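Local coordinates for flagellar basal body protein (PDB 5NPY) that is a flagellar hook protein, probably a building block of the flexible joint that passes torque from the rotary motor to the helical filament, at residues 396-402 against 417-423; 195-199 against 357-361; 226-231 against 379-383; 430-435 against 446-450. All blocks are in the same frame, centred on the assembly; numbering follows the deposited sequence.

Contact 1: residues 396-402 against 417-423. With 144 (tris-hydroxymethyl-methyl-ammonium), chain B.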
# COMPACT_ATOMS: atom_id res chain seq x y z
N GLN A 396 -12.32 -13.04 -12.93
CA GLN A 396 -13.05 -11.89 -12.42
C GLN A 396 -12.22 -10.64 -12.65
O GLN A 396 -11.00 -10.64 -12.46
CB GLN A 396 -13.36 -12.05 -10.94
CG GLN A 396 -13.57 -10.74 -10.23
CD GLN A 396 -14.42 -10.89 -9.01
OE1 GLN A 396 -15.40 -11.66 -9.02
NE2 GLN A 396 -14.07 -10.18 -7.94
N THR A 397 -12.88 -9.57 -13.09
CA THR A 397 -12.15 -8.33 -13.37
C THR A 397 -12.93 -7.14 -12.84
O THR A 397 -14.16 -7.13 -12.83
CB THR A 397 -11.86 -8.09 -14.91
OG1 THR A 397 -13.07 -7.88 -15.63
CG2 THR A 397 -11.10 -9.26 -15.49
N TRP A 398 -12.17 -6.13 -12.45
CA TRP A 398 -12.67 -4.81 -12.11
C TRP A 398 -11.93 -3.79 -12.96
O TRP A 398 -10.75 -3.98 -13.25
CB TRP A 398 -12.46 -4.49 -10.61
CG TRP A 398 -13.13 -5.44 -9.68
CD1 TRP A 398 -12.93 -6.78 -9.59
CD2 TRP A 398 -14.07 -5.10 -8.64
NE1 TRP A 398 -13.70 -7.31 -8.56
CE2 TRP A 398 -14.41 -6.30 -7.98
CE3 TRP A 398 -14.67 -3.91 -8.21
CZ2 TRP A 398 -15.32 -6.34 -6.92
CZ3 TRP A 398 -15.56 -3.95 -7.16
CH2 TRP A 398 -15.88 -5.16 -6.53
N GLU A 399 -12.60 -2.71 -13.34
CA GLU A 399 -11.93 -1.56 -13.95
C GLU A 399 -11.78 -0.46 -12.91
O GLU A 399 -12.77 -0.02 -12.30
CB GLU A 399 -12.69 -1.01 -15.17
CG GLU A 399 -12.85 -2.04 -16.25
CD GLU A 399 -13.12 -1.44 -17.60
OE1 GLU A 399 -12.73 -0.28 -17.83
OE2 GLU A 399 -13.72 -2.14 -18.44
N VAL A 400 -10.54 0.03 -12.76
CA VAL A 400 -10.15 0.95 -11.69
C VAL A 400 -9.81 2.33 -12.27
O VAL A 400 -8.96 2.46 -13.15
CB VAL A 400 -8.97 0.39 -10.89
CG1 VAL A 400 -8.62 1.31 -9.74
CG2 VAL A 400 -9.21 -1.13 -10.46
N LYS A 401 -10.42 3.36 -11.70
CA LYS A 401 -10.25 4.76 -12.09
C LYS A 401 -9.47 5.46 -10.97
O LYS A 401 -10.00 5.62 -9.87
CB LYS A 401 -11.63 5.39 -12.30
CG LYS A 401 -11.75 6.90 -12.22
CD LYS A 401 -13.24 7.31 -12.19
CE LYS A 401 -13.43 8.68 -12.84
NZ LYS A 401 -14.86 8.94 -13.17
N SER A 402 -8.22 5.85 -11.23
CA SER A 402 -7.36 6.41 -10.20
C SER A 402 -6.92 7.85 -10.52
O SER A 402 -6.63 8.18 -11.68
CB SER A 402 -6.11 5.55 -9.97
OG SER A 402 -6.43 4.19 -9.71
N THR A 417 -6.74 8.06 -14.41
CA THR A 417 -6.03 7.01 -15.14
C THR A 417 -6.75 5.67 -14.92
O THR A 417 -6.91 5.22 -13.78
CB THR A 417 -4.58 6.89 -14.67
OG1 THR A 417 -3.93 8.17 -14.73
CG2 THR A 417 -3.82 5.89 -15.57
N TRP A 418 -7.16 5.04 -16.02
CA TRP A 418 -7.92 3.80 -15.97
C TRP A 418 -7.00 2.59 -16.14
O TRP A 418 -6.08 2.61 -16.96
CB TRP A 418 -9.02 3.76 -17.04
CG TRP A 418 -10.16 4.68 -16.72
CD1 TRP A 418 -10.23 5.99 -17.02
CD2 TRP A 418 -11.37 4.36 -16.01
NE1 TRP A 418 -11.40 6.52 -16.56
CE2 TRP A 418 -12.13 5.55 -15.93
CE3 TRP A 418 -11.90 3.19 -15.45
CZ2 TRP A 418 -13.38 5.61 -15.32
CZ3 TRP A 418 -13.15 3.25 -14.84
CH2 TRP A 418 -13.88 4.45 -14.78
N GLU A 419 -7.26 1.56 -15.35
CA GLU A 419 -6.48 0.34 -15.37
C GLU A 419 -7.44 -0.82 -15.17
O GLU A 419 -8.41 -0.70 -14.41
CB GLU A 419 -5.40 0.40 -14.29
CG GLU A 419 -4.37 -0.68 -14.34
CD GLU A 419 -3.59 -0.64 -15.64
OE1 GLU A 419 -3.13 0.47 -16.02
OE2 GLU A 419 -3.48 -1.70 -16.29
N ILE A 420 -7.22 -1.93 -15.87
CA ILE A 420 -8.08 -3.10 -15.74
C ILE A 420 -7.36 -4.13 -14.89
O ILE A 420 -6.18 -4.43 -15.10
CB ILE A 420 -8.48 -3.69 -17.10
CG1 ILE A 420 -9.24 -2.64 -17.94
CG2 ILE A 420 -9.36 -4.92 -16.91
CD1 ILE A 420 -9.56 -3.10 -19.33
N VAL A 421 -8.08 -4.68 -13.91
CA VAL A 421 -7.54 -5.53 -12.86
C VAL A 421 -8.25 -6.88 -12.91
O VAL A 421 -9.46 -6.93 -13.12
CB VAL A 421 -7.75 -4.83 -11.51
CG1 VAL A 421 -7.84 -5.78 -10.41
CG2 VAL A 421 -6.69 -3.81 -11.28
N GLY A 422 -7.48 -7.98 -12.77
CA GLY A 422 -8.03 -9.32 -12.80
C GLY A 422 -7.62 -10.13 -11.57
O GLY A 422 -6.75 -9.74 -10.80
N PHE A 423 -8.28 -11.28 -11.39
CA PHE A 423 -7.97 -12.15 -10.25
C PHE A 423 -7.76 -13.59 -10.69
O PHE A 423 -8.57 -14.14 -11.44
CB PHE A 423 -9.06 -12.10 -9.16
CG PHE A 423 -9.07 -10.81 -8.41
CD1 PHE A 423 -9.89 -9.77 -8.80
CD2 PHE A 423 -8.19 -10.60 -7.36
CE1 PHE A 423 -9.87 -8.55 -8.14
CE2 PHE A 423 -8.16 -9.38 -6.70
CZ PHE A 423 -9.01 -8.37 -7.08
C1 144 B . -12.63 -6.94 -20.79
N 144 B . -13.43 -6.34 -19.73
C2 144 B . -14.77 -6.02 -20.24
O2 144 B . -14.82 -4.83 -20.99
C3 144 B . -12.80 -5.12 -19.25
O3 144 B . -13.29 -4.77 -17.97
C4 144 B . -13.62 -7.22 -18.56
O4 144 B . -13.09 -8.53 -18.61
O HOH W 1 -11.08 -15.00 -11.36
O HOH W 2 -6.30 2.97 -12.07
O HOH W 3 -4.36 9.99 -12.87
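Trp398 and Val421 form a hydrogen-bonded pair in the antiparallel ladder of a beta hairpin, strands 396-406 and 411-423. Trp398 N reaches Val421 O at 2.9 Å, and Val421 N bonds back to Trp398 O. The same pair of hydrogen bonds recurs at Val400 with Glu419 and at Ser402 with Thr417. Water extends the pattern: one molecule links Gln396 N to Phe423 O, another Ser402 O to Thr417 OG1.

Apolar contacts run along part of the face that carries Trp398, Val400, Val421 and Phe423. Val400 CG2 meets Val421 CG2 at 3.8 Å, while Trp398 CD1 lies at the edge of the Phe423 ring, in its plane, with CE1 3.8 Å away. Leu199 and Met430 pack beside this face.

On the opposite face a tris-hydroxymethyl-methyl-ammonium ion is bound: its O3 donates to Glu399 OE2 over 2.7 Å, and Ile420 CD1 touches its C3. The ion's O4 makes a weak hydrogen bond to Thr397 OG1, which is also held by Thr380.

Trp418 receives Lys401: CG opposite the backbone N (chi1 159°) sends the extended chain along the ring, CD reaching CZ2, while CB makes a CH-pi contact over the six-membered ring, 3.4 Å from its centroid, 9° off normal.

Contact 2: residues 195-199 against 357-361; sequences ISVNL and YSTEV
The ring of Tyr357 is met at its edge by Val197, whose CG2 comes close to the ring plane with CE2 3.9 Å away. Leu199 reaches the same side of the ring obliquely: its CD2 lies 3.8 Å from Tyr357 CD2 and also approaches the tyrosine CB. With CG turned opposite the backbone N (chi1 -164°), the tyrosine swings its ring toward strand 192-198, and the side chains of Val197 and Tyr357 run antiparallel to each other.

Two different beta sheets are packed face against face here, one holding strand 192-198 and the other strand 346-364. The axes of 195-198 and 357-361 pass 9.4 Å apart and run nearly antiparallel, at 156°. No hydrogen bond joins the segments; alternate side chains from each fill the layer between them.

Thr359 offers two different surfaces to that layer. Its CG2 meets Val197 CG2 at 3.8 Å, the two side chains roughly perpendicular. Its OG1 lies 3.8 Å from Ile195 CD1 and is hydrogen-bonded to Tyr377 OH, which satisfies a polar atom in buried surroundings.

At the far end Ile195 CG2 presses on Val361 CG2 at 3.5 Å, a carbon pair tighter than usual, and Ala469 touches both of these side chains.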
# COMPACT_ATOMS: atom_id res chain seq x y z
N ILE A 195 -0.61 -0.80 -2.95
CA ILE A 195 -1.67 -1.09 -1.99
C ILE A 195 -2.07 -2.55 -2.09
O ILE A 195 -2.02 -3.18 -3.15
CB ILE A 195 -2.92 -0.19 -2.16
CG1 ILE A 195 -3.57 -0.40 -3.53
CG2 ILE A 195 -2.57 1.27 -1.87
CD1 ILE A 195 -4.93 0.26 -3.70
N SER A 196 -2.44 -3.11 -0.95
CA SER A 196 -3.11 -4.39 -0.87
C SER A 196 -4.55 -4.10 -0.49
O SER A 196 -4.80 -3.45 0.53
CB SER A 196 -2.44 -5.34 0.12
OG SER A 196 -1.96 -4.68 1.30
N VAL A 197 -5.48 -4.52 -1.34
CA VAL A 197 -6.91 -4.33 -1.16
C VAL A 197 -7.62 -5.64 -1.49
O VAL A 197 -7.24 -6.35 -2.43
CB VAL A 197 -7.45 -3.18 -2.05
CG1 VAL A 197 -7.15 -3.43 -3.55
CG2 VAL A 197 -8.90 -2.98 -1.86
N ASN A 198 -8.63 -5.96 -0.71
CA ASN A 198 -9.50 -7.07 -1.06
C ASN A 198 -10.75 -6.47 -1.67
O ASN A 198 -11.26 -5.47 -1.16
CB ASN A 198 -9.82 -7.92 0.17
CG ASN A 198 -10.67 -9.10 -0.19
OD1 ASN A 198 -10.15 -10.09 -0.71
ND2 ASN A 198 -11.96 -9.03 0.12
N LEU A 199 -11.21 -7.05 -2.76
CA LEU A 199 -12.39 -6.55 -3.46
C LEU A 199 -13.47 -7.62 -3.41
O LEU A 199 -13.34 -8.66 -4.06
CB LEU A 199 -12.07 -6.16 -4.90
CG LEU A 199 -11.04 -5.02 -5.16
CD1 LEU A 199 -10.77 -4.87 -6.64
CD2 LEU A 199 -11.48 -3.69 -4.61
N TYR A 357 -16.19 -0.24 -5.24
CA TYR A 357 -15.38 0.02 -4.06
C TYR A 357 -14.53 1.26 -4.31
O TYR A 357 -14.44 1.75 -5.44
CB TYR A 357 -14.51 -1.19 -3.67
CG TYR A 357 -13.96 -1.10 -2.24
CD1 TYR A 357 -14.82 -0.84 -1.18
CD2 TYR A 357 -12.61 -1.23 -1.97
CE1 TYR A 357 -14.35 -0.74 0.13
CE2 TYR A 357 -12.11 -1.14 -0.67
CZ TYR A 357 -13.01 -0.89 0.38
OH TYR A 357 -12.58 -0.79 1.68
N SER A 358 -13.92 1.78 -3.25
CA SER A 358 -13.05 2.94 -3.33
C SER A 358 -12.01 2.87 -2.23
O SER A 358 -12.29 2.39 -1.13
CB SER A 358 -13.83 4.26 -3.23
OG SER A 358 -14.52 4.30 -2.01
N THR A 359 -10.79 3.29 -2.55
CA THR A 359 -9.68 3.31 -1.60
C THR A 359 -9.03 4.68 -1.68
O THR A 359 -9.30 5.46 -2.59
CB THR A 359 -8.65 2.22 -1.88
OG1 THR A 359 -7.98 2.50 -3.12
CG2 THR A 359 -9.35 0.83 -1.94
N GLU A 360 -8.16 4.97 -0.72
CA GLU A 360 -7.56 6.29 -0.61
C GLU A 360 -6.31 6.17 0.25
O GLU A 360 -6.35 5.55 1.30
CB GLU A 360 -8.57 7.28 -0.01
CG GLU A 360 -8.10 8.72 0.12
CD GLU A 360 -9.09 9.60 0.91
OE1 GLU A 360 -10.08 10.08 0.31
OE2 GLU A 360 -8.89 9.78 2.13
N VAL A 361 -5.21 6.73 -0.25
CA VAL A 361 -3.89 6.67 0.38
C VAL A 361 -3.38 8.10 0.57
O VAL A 361 -3.52 8.94 -0.32
CB VAL A 361 -2.91 5.86 -0.50
CG1 VAL A 361 -1.51 5.84 0.09
CG2 VAL A 361 -3.43 4.42 -0.70

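Contact 3: residues 226-231 against 379-383. With 144 (tris-hydroxymethyl-methyl-ammonium), chain B.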
# COMPACT_ATOMS: atom_id res chain seq x y z
N ASN A 226 -19.93 -4.88 -22.97
CA ASN A 226 -18.98 -5.83 -22.40
C ASN A 226 -19.18 -6.11 -20.90
O ASN A 226 -18.35 -6.78 -20.30
CB ASN A 226 -17.53 -5.35 -22.63
CG ASN A 226 -17.18 -5.26 -24.11
OD1 ASN A 226 -17.88 -5.80 -24.97
ND2 ASN A 226 -16.07 -4.56 -24.42
N GLN A 227 -20.25 -5.59 -20.30
CA GLN A 227 -20.50 -5.82 -18.89
C GLN A 227 -21.15 -7.19 -18.70
O GLN A 227 -22.17 -7.50 -19.30
CB GLN A 227 -21.37 -4.71 -18.30
CG GLN A 227 -21.71 -4.87 -16.84
CD GLN A 227 -20.55 -4.52 -15.97
OE1 GLN A 227 -19.54 -3.94 -16.43
NE2 GLN A 227 -20.65 -4.90 -14.69
N ASP A 228 -20.50 -8.03 -17.92
CA ASP A 228 -21.07 -9.31 -17.50
C ASP A 228 -22.38 -9.05 -16.73
O ASP A 228 -22.40 -8.32 -15.73
CB ASP A 228 -20.02 -10.04 -16.63
CG ASP A 228 -20.47 -11.44 -16.16
OD1 ASP A 228 -19.60 -12.19 -15.67
OD2 ASP A 228 -21.66 -11.79 -16.25
N ILE A 229 -23.48 -9.62 -17.22
CA ILE A 229 -24.78 -9.40 -16.59
C ILE A 229 -24.82 -9.95 -15.15
O ILE A 229 -25.61 -9.47 -14.33
CB ILE A 229 -25.89 -10.02 -17.47
CG1 ILE A 229 -27.26 -9.51 -17.06
CG2 ILE A 229 -25.85 -11.55 -17.45
CD1 ILE A 229 -28.36 -9.97 -17.97
N ASN A 230 -23.98 -10.95 -14.82
CA ASN A 230 -23.83 -11.42 -13.44
C ASN A 230 -23.03 -10.45 -12.56
O ASN A 230 -23.05 -10.61 -11.33
CB ASN A 230 -23.15 -12.79 -13.40
CG ASN A 230 -23.31 -13.49 -12.04
OD1 ASN A 230 -24.45 -13.73 -11.58
ND2 ASN A 230 -22.21 -13.85 -11.42
N ALA A 231 -22.32 -9.50 -13.16
CA ALA A 231 -21.61 -8.44 -12.42
C ALA A 231 -22.51 -7.23 -12.23
O ALA A 231 -22.11 -6.08 -12.45
CB ALA A 231 -20.31 -8.06 -13.13
N MET A 379 -16.91 -3.41 -10.99
CA MET A 379 -16.77 -4.81 -11.40
C MET A 379 -17.39 -5.05 -12.77
O MET A 379 -18.53 -4.65 -13.02
CB MET A 379 -17.41 -5.77 -10.41
CG MET A 379 -17.01 -7.23 -10.66
SD MET A 379 -17.56 -8.25 -9.25
CE MET A 379 -19.04 -8.97 -9.92
N THR A 380 -16.66 -5.73 -13.63
CA THR A 380 -17.06 -5.85 -15.02
C THR A 380 -17.27 -7.29 -15.46
O THR A 380 -17.98 -7.51 -16.45
CB THR A 380 -16.00 -5.22 -15.95
OG1 THR A 380 -14.73 -5.86 -15.72
CG2 THR A 380 -15.87 -3.72 -15.67
N ASN A 381 -16.67 -8.25 -14.78
CA ASN A 381 -16.72 -9.64 -15.17
C ASN A 381 -16.65 -10.50 -13.92
O ASN A 381 -15.83 -10.25 -13.04
CB ASN A 381 -15.57 -10.03 -16.11
CG ASN A 381 -15.82 -11.34 -16.79
OD1 ASN A 381 -16.69 -11.45 -17.65
ND2 ASN A 381 -15.09 -12.37 -16.38
N SER A 382 -17.50 -11.52 -13.86
CA SER A 382 -17.47 -12.42 -12.72
C SER A 382 -16.95 -13.79 -13.16
O SER A 382 -17.10 -14.19 -14.32
CB SER A 382 -18.86 -12.54 -12.09
OG SER A 382 -19.68 -13.35 -12.89
N ASN A 383 -16.29 -14.48 -12.24
CA ASN A 383 -15.71 -15.79 -12.54
C ASN A 383 -16.79 -16.87 -12.35
O ASN A 383 -17.14 -17.23 -11.23
CB ASN A 383 -14.48 -16.05 -11.68
CG ASN A 383 -14.10 -17.54 -11.60
OD1 ASN A 383 -14.08 -18.14 -10.52
ND2 ASN A 383 -13.82 -18.14 -12.74
C1 144 B . -12.63 -6.94 -20.79
N 144 B . -13.43 -6.34 -19.73
C2 144 B . -14.77 -6.02 -20.24
O2 144 B . -14.82 -4.83 -20.99
C3 144 B . -12.80 -5.12 -19.25
O3 144 B . -13.29 -4.77 -17.97
C4 144 B . -13.62 -7.22 -18.56
O4 144 B . -13.09 -8.53 -18.61
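Gln227 and Asp228 hold the end of strand 370-381 through Met379, Thr380 and, just past the strand, Ser382. The Gln227 amide lies in plane with Met379 O, and NE2 uses a lone pair of that carbonyl at 2.7 Å along an almost straight N-H (172°). Asp228 N donates to Thr380 O at 3.0 Å. The Asp228 carboxylate grips Ser382 twice with one oxygen: OD1 accepts from Ser382 N at 2.9 Å, on the anti side but tilted out of the carboxylate plane, and from Ser382 OG at 3.0 Å, from the same face. Ser382 OG accepts from Asn230 ND2, in the amide plane and 3.0 Å away. Ala231 CB touches Met379 CE at 3.6 Å.

Asp228 OD2 accepts from Asn230 N, closing an Asx turn, and a type I beta turn runs from Asp228 to Ala231. A bend at chi2 (76°) lets Gln227 NE2 bond Ala231 O as well as the strand. Tyr266 OH bonds OD2 of Asp228, and Lys277 forms a salt bridge to OD1, which would partly offset the buried charge.

Thr380 and Asn381 form a classic beta bulge opposite Thr397, and Thr380 OG1, also hydrogen-bonded to Thr397 OG1, donates to O3 of the bound tris-hydroxymethyl-methyl-ammonium. The loop leaves helix 221-226 and crosses the end of strand 370-381, strand 260-266 packing beside Asn230 and Ser382 and helix 209-212 against Gln227 and Thr380.

Contact 4: residues 430-435 against 446-450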
# COMPACT_ATOMS: atom_id res chain seq x y z
N MET A 430 -4.56 -10.87 -7.01
CA MET A 430 -4.82 -9.93 -8.09
C MET A 430 -3.77 -10.03 -9.20
O MET A 430 -2.58 -10.21 -8.94
CB MET A 430 -4.86 -8.49 -7.56
CG MET A 430 -5.36 -7.45 -8.56
SD MET A 430 -5.10 -5.70 -8.10
CE MET A 430 -6.74 -5.42 -7.33
N LYS A 431 -4.22 -9.81 -10.44
CA LYS A 431 -3.41 -9.82 -11.67
C LYS A 431 -3.51 -8.43 -12.30
O LYS A 431 -4.56 -8.08 -12.85
CB LYS A 431 -3.92 -10.87 -12.65
CG LYS A 431 -3.63 -12.33 -12.33
CD LYS A 431 -4.04 -13.18 -13.55
CE LYS A 431 -3.28 -14.49 -13.64
NZ LYS A 431 -1.93 -14.34 -14.23
N SER A 432 -2.44 -7.65 -12.24
CA SER A 432 -2.52 -6.29 -12.76
C SER A 432 -1.12 -5.75 -12.97
O SER A 432 -0.14 -6.30 -12.47
CB SER A 432 -3.30 -5.36 -11.81
OG SER A 432 -2.59 -5.19 -10.60
N ALA A 433 -1.04 -4.65 -13.70
CA ALA A 433 0.21 -4.02 -14.06
C ALA A 433 0.29 -2.63 -13.45
O ALA A 433 -0.71 -1.90 -13.45
CB ALA A 433 0.36 -3.91 -15.60
N PRO A 434 1.46 -2.22 -12.97
CA PRO A 434 1.58 -0.89 -12.36
C PRO A 434 1.30 0.21 -13.38
O PRO A 434 1.40 0.02 -14.60
CB PRO A 434 3.04 -0.86 -11.89
CG PRO A 434 3.75 -1.79 -12.84
CD PRO A 434 2.76 -2.89 -13.14
N MET A 435 0.92 1.38 -12.87
CA MET A 435 0.53 2.48 -13.73
C MET A 435 1.34 3.71 -13.35
O MET A 435 2.01 3.75 -12.30
CB MET A 435 -0.99 2.74 -13.65
CG MET A 435 -1.47 3.65 -12.51
SD MET A 435 -3.26 3.47 -12.19
CE MET A 435 -3.18 2.02 -11.11
N TYR A 446 2.20 3.59 -9.43
CA TYR A 446 1.11 3.12 -8.58
C TYR A 446 0.79 1.67 -8.92
O TYR A 446 0.52 1.36 -10.09
CB TYR A 446 -0.13 3.99 -8.77
CG TYR A 446 -1.33 3.72 -7.86
CD1 TYR A 446 -2.60 4.08 -8.26
CD2 TYR A 446 -1.19 3.21 -6.58
CE1 TYR A 446 -3.69 3.87 -7.47
CE2 TYR A 446 -2.30 3.01 -5.78
CZ TYR A 446 -3.55 3.34 -6.23
OH TYR A 446 -4.67 3.16 -5.47
N SER A 447 0.84 0.78 -7.92
CA SER A 447 0.56 -0.65 -8.10
C SER A 447 -0.61 -1.06 -7.22
O SER A 447 -0.60 -0.85 -6.00
CB SER A 447 1.78 -1.52 -7.76
OG SER A 447 2.90 -1.24 -8.59
N LEU A 448 -1.62 -1.65 -7.85
CA LEU A 448 -2.85 -2.02 -7.17
C LEU A 448 -2.81 -3.41 -6.54
O LEU A 448 -3.80 -3.82 -5.95
CB LEU A 448 -4.01 -1.96 -8.16
CG LEU A 448 -4.28 -0.54 -8.67
CD1 LEU A 448 -5.27 -0.58 -9.80
CD2 LEU A 448 -4.78 0.40 -7.54
N ASP A 449 -1.70 -4.15 -6.66
CA ASP A 449 -1.81 -5.60 -6.55
C ASP A 449 -1.15 -6.18 -5.32
O ASP A 449 -1.37 -7.36 -5.04
CB ASP A 449 -1.25 -6.29 -7.80
CG ASP A 449 0.24 -6.06 -7.99
OD1 ASP A 449 0.92 -7.00 -8.45
OD2 ASP A 449 0.72 -4.94 -7.67
N LYS A 450 -0.33 -5.41 -4.61
CA LYS A 450 0.26 -5.82 -3.35
C LYS A 450 0.98 -4.62 -2.75
O LYS A 450 1.33 -3.66 -3.46
CB LYS A 450 1.25 -6.97 -3.51
CG LYS A 450 2.58 -6.55 -4.20
CD LYS A 450 3.49 -7.78 -4.42
CE LYS A 450 4.81 -7.40 -5.07
NZ LYS A 450 4.64 -7.01 -6.50
O HOH W 4 -1.45 -10.02 -5.97
O HOH W 5 -0.34 -8.75 -10.42
O HOH W 6 -1.42 -2.38 -10.66
O HOH W 7 0.93 -4.05 -10.55
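Met435 and Tyr446 exchange two backbone hydrogen bonds, Met435 N to Tyr446 O at 2.8 Å and Tyr446 N to Met435 O at 2.9 Å. Beyond this pair water takes over. One molecule accepts from Leu448 N and is hydrogen-bonded to Ser432 OG, another donates to both Met430 O and Asp449 O, and a third accepts from Ser432 N.

Residues 435 and 446 belong to the antiparallel hairpin of strands 435-439 and 442-447; towards Met430 and Asp449 the two chains part, and solvent replaces direct backbone pairing. Pro434 CB still packs on Ser447 OG at 3.3 Å, and Ser432 OG lies 3.3 Å from Asp449 CB.

Met435 makes a Met-aromatic contact with Tyr446. The two side chains lie alongside each other, the sulfur SD being 5.2 Å from the ring centroid and well off the normal. Bent at chi3 (84°), the methionine turns CE inward, where it meets Tyr446 CD1 and Leu448 CD1, both at 3.6 Å. Tyr446 OH continues to Ser375 OG in strand 370-381.

Met430 reaches across from the other end, its SD 3.1 Å from Leu448 O, a carbonyl that is also hydrogen-bonded to Ser456 OG; the same sulfur rests against Leu448 CB.

In the fold
Contacts 1, 2 and 4 meet around one apolar layer between two sheets. Leu199 of contact 2 joins it to contact 1, CB 3.8 Å from Trp398 CZ2. Strand 430-431 of contact 4 pairs with strand 411-423 of contact 1 through Gly422 O and Lys431 N, 2.6 Å apart, and Ser447 O meets Ile195 N of contact 2 at 3.0 Å. Contact 3 is farther off, its centre about 20 Å from those of contacts 2 and 4 and about 12 Å from that of contact 1. With contact 1 it shares the ion pocket, where Thr397 OG1 and Thr380 OG1 are 2.6 Å apart; Arg393 also lines it. The Leu199 and Ser432 side chains are each about 12 Å from the ion.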